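Chemotaxis operon protein (CheX) (Borrelia burgdorferi, PDB 3HZH) probably dephosphorylates the phosphorylated response regulator CheY, and so helps to terminate signals in the chemotaxis of the Lyme disease spirochaete. Local coordinates at residues I37-P42 against L150-S155. Residues are numbered along the deposited sequence; the frame is centred on the assembly and turned at random.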
ATOM      1  N   ILE B  37       3.184  17.717  10.439  1.00 54.25           N
ATOM      2  CA  ILE B  37       4.233  17.000   9.751  1.00 44.93           C
ATOM      3  C   ILE B  37       4.682  18.216   8.960  1.00 41.11           C
ATOM      4  O   ILE B  37       3.956  18.680   8.081  1.00 37.84           O
ATOM      5  CB  ILE B  37       3.674  16.005   8.736  1.00 41.41           C
ATOM      6  CG1 ILE B  37       2.629  15.094   9.388  1.00 39.63           C
ATOM      7  CG2 ILE B  37       4.816  15.198   8.135  1.00 39.65           C
ATOM      8  CD1 ILE B  37       3.187  13.927  10.140  1.00 38.84           C
ATOM      9  N   GLU B  38       5.850  18.749   9.277  1.00 38.32           N
ATOM     10  CA  GLU B  38       6.332  19.937   8.596  1.00 37.26           C
ATOM     11  C   GLU B  38       7.320  19.633   7.489  1.00 34.77           C
ATOM     12  O   GLU B  38       8.278  18.895   7.698  1.00 33.30           O
ATOM     13  CB  GLU B  38       6.976  20.866   9.616  1.00 40.26           C
ATOM     14  CG  GLU B  38       6.347  22.224   9.658  1.00 47.74           C
ATOM     15  CD  GLU B  38       4.850  22.171   9.871  1.00 50.55           C
ATOM     16  OE1 GLU B  38       4.403  21.649  10.912  1.00 53.43           O
ATOM     17  OE2 GLU B  38       4.114  22.657   8.988  1.00 50.31           O
HETATM   18  N   MSE B  39       7.094  20.209   6.310  1.00 33.16           N
HETATM   19  CA  MSE B  39       8.008  19.989   5.200  1.00 33.44           C
HETATM   20  C   MSE B  39       9.253  20.831   5.435  1.00 32.42           C
HETATM   21  O   MSE B  39       9.163  22.038   5.641  1.00 33.78           O
HETATM   22  CB  MSE B  39       7.375  20.392   3.859  1.00 35.17           C
HETATM   23  CG  MSE B  39       8.249  20.070   2.633  1.00 37.96           C
HETATM   24 SE   MSE B  39       7.642  20.782   1.035  1.00 28.96          SE
HETATM   25  CE  MSE B  39       7.702  22.378   1.353  1.00 42.29           C
ATOM     26  N   GLY B  40      10.411  20.188   5.412  1.00 32.00           N
ATOM     27  CA  GLY B  40      11.651  20.909   5.602  1.00 33.23           C
ATOM     28  C   GLY B  40      12.100  21.512   4.283  1.00 34.36           C
ATOM     29  O   GLY B  40      11.330  21.589   3.324  1.00 32.60           O
ATOM     30  N   LYS B  41      13.353  21.934   4.231  1.00 34.77           N
ATOM     31  CA  LYS B  41      13.913  22.538   3.032  1.00 37.87           C
ATOM     32  C   LYS B  41      14.426  21.483   2.058  1.00 36.02           C
ATOM     33  O   LYS B  41      15.373  20.769   2.359  1.00 34.41           O
ATOM     34  CB  LYS B  41      15.055  23.474   3.429  1.00 43.36           C
ATOM     35  CG  LYS B  41      15.829  24.084   2.280  1.00 49.98           C
ATOM     36  CD  LYS B  41      16.932  24.960   2.842  1.00 54.76           C
ATOM     37  CE  LYS B  41      17.798  25.568   1.761  1.00 57.40           C
ATOM     38  NZ  LYS B  41      18.855  26.426   2.373  1.00 58.40           N
ATOM     39  N   PRO B  42      13.803  21.376   0.876  1.00 36.64           N
ATOM     40  CA  PRO B  42      14.250  20.387  -0.105  1.00 38.91           C
ATOM     41  C   PRO B  42      15.687  20.725  -0.473  1.00 43.08           C
ATOM     42  O   PRO B  42      16.012  21.891  -0.688  1.00 42.77           O
ATOM     43  CB  PRO B  42      13.280  20.607  -1.265  1.00 37.74           C
ATOM     44  CG  PRO B  42      12.025  21.114  -0.552  1.00 35.73           C
ATOM     45  CD  PRO B  42      12.675  22.146   0.328  1.00 36.36           C
ATOM     46  N   LEU B 150      16.865  14.433  -4.898  1.00 44.05           N
ATOM     47  CA  LEU B 150      16.129  15.458  -4.185  1.00 38.90           C
ATOM     48  C   LEU B 150      15.716  14.858  -2.856  1.00 36.89           C
ATOM     49  O   LEU B 150      14.926  13.917  -2.813  1.00 34.38           O
ATOM     50  CB  LEU B 150      14.878  15.897  -4.954  1.00 33.99           C
ATOM     51  CG  LEU B 150      14.044  16.954  -4.207  1.00 34.79           C
ATOM     52  CD1 LEU B 150      14.797  18.251  -4.125  1.00 31.95           C
ATOM     53  CD2 LEU B 150      12.748  17.217  -4.920  1.00 32.19           C
ATOM     54  N   ILE B 151      16.279  15.389  -1.780  1.00 35.53           N
ATOM     55  CA  ILE B 151      15.959  14.916  -0.448  1.00 36.00           C
ATOM     56  C   ILE B 151      15.025  15.938   0.186  1.00 34.78           C
ATOM     57  O   ILE B 151      15.279  17.141   0.125  1.00 33.42           O
ATOM     58  CB  ILE B 151      17.208  14.800   0.442  1.00 38.88           C
ATOM     59  CG1 ILE B 151      18.220  13.815  -0.148  1.00 40.71           C
ATOM     60  CG2 ILE B 151      16.779  14.365   1.803  1.00 40.28           C
ATOM     61  CD1 ILE B 151      18.830  14.262  -1.457  1.00 44.71           C
ATOM     62  N   VAL B 152      13.947  15.453   0.789  1.00 32.73           N
ATOM     63  CA  VAL B 152      12.966  16.313   1.429  1.00 34.36           C
ATOM     64  C   VAL B 152      12.673  15.794   2.833  1.00 33.73           C
ATOM     65  O   VAL B 152      12.058  14.743   2.994  1.00 30.80           O
ATOM     66  CB  VAL B 152      11.634  16.326   0.647  1.00 36.80           C
ATOM     67  CG1 VAL B 152      10.659  17.301   1.300  1.00 39.47           C
ATOM     68  CG2 VAL B 152      11.875  16.695  -0.806  1.00 39.40           C
ATOM     69  N   PRO B 153      13.160  16.497   3.864  1.00 34.27           N
ATOM     70  CA  PRO B 153      12.937  16.101   5.255  1.00 34.12           C
ATOM     71  C   PRO B 153      11.590  16.592   5.796  1.00 33.83           C
ATOM     72  O   PRO B 153      11.195  17.738   5.572  1.00 33.65           O
ATOM     73  CB  PRO B 153      14.099  16.765   5.968  1.00 35.26           C
ATOM     74  CG  PRO B 153      14.117  18.104   5.269  1.00 36.70           C
ATOM     75  CD  PRO B 153      14.073  17.655   3.809  1.00 36.43           C
ATOM     76  N   PHE B 154      10.882  15.716   6.497  1.00 30.00           N
ATOM     77  CA  PHE B 154       9.609  16.077   7.104  1.00 30.05           C
ATOM     78  C   PHE B 154       9.800  15.918   8.603  1.00 31.38           C
ATOM     79  O   PHE B 154      10.240  14.869   9.066  1.00 29.68           O
ATOM     80  CB  PHE B 154       8.492  15.159   6.609  1.00 29.28           C
ATOM     81  CG  PHE B 154       8.081  15.421   5.192  1.00 28.96           C
ATOM     82  CD1 PHE B 154       7.172  16.427   4.889  1.00 29.08           C
ATOM     83  CD2 PHE B 154       8.618  14.673   4.152  1.00 29.43           C
ATOM     84  CE1 PHE B 154       6.803  16.682   3.567  1.00 30.07           C
ATOM     85  CE2 PHE B 154       8.259  14.919   2.838  1.00 27.92           C
ATOM     86  CZ  PHE B 154       7.351  15.923   2.541  1.00 29.07           C
ATOM     87  N   SER B 155       9.496  16.966   9.357  1.00 32.77           N
ATOM     88  CA  SER B 155       9.661  16.922  10.803  1.00 37.12           C
ATOM     89  C   SER B 155       8.367  16.599  11.532  1.00 37.57           C
ATOM     90  O   SER B 155       7.324  17.170  11.236  1.00 33.91           O
ATOM     91  CB  SER B 155      10.196  18.263  11.319  1.00 39.64           C
ATOM     92  OG  SER B 155      11.465  18.565  10.768  1.00 45.23           O
TER
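Glu38 O takes the amide hydrogen of Ser155 at 2.8 Å from Ser155 N, in the plane of its carbonyl, while Phe154 CA adds a CA-H...O contact to the same oxygen at 3.2 Å. The return bond, Glu38 N to Ser155 O, is nearly straight (168° at the hydrogen) and makes Glu38 and Ser155 a hydrogen-bonded antiparallel pair. Two residues on, Gly40 N reaches Pro153 O at 2.6 Å, the donor almost in line with the carbonyl but the bond bent to 147° at the hydrogen. Proline has no amide hydrogen to give back; its ring sets Pro153 CG 3.7 Å from Gly40 CA, with CD near Lys41 O.

Between these bonds sits the non-hydrogen-bonded pair Met39 and Phe154, whose side chains share a face of the sheet. Met39, a selenomethionine, has CG anti to its backbone N (chi1 -175°); that carbon touches both Phe154 CE1 and Val152 CG1, the latter at 3.9 Å. Ile37 brings its CG2 methyl to Phe154 CB, 4.0 Å away. Past Met39 the regular pairing ends, but Pro42 CA still makes a CA-H...O contact to Ile151 O, and Pro42 CB rests on Leu150 CD1 at 4.0 Å.

This antiparallel edge pairing makes two-residue strand 38-39 an outermost strand of the sheet within this chain. Strand 149-155 pairs on its other side with strand 161-168, and helix 17-31 covers Val152 and Phe154 through Leu21, Ser25 and Leu28.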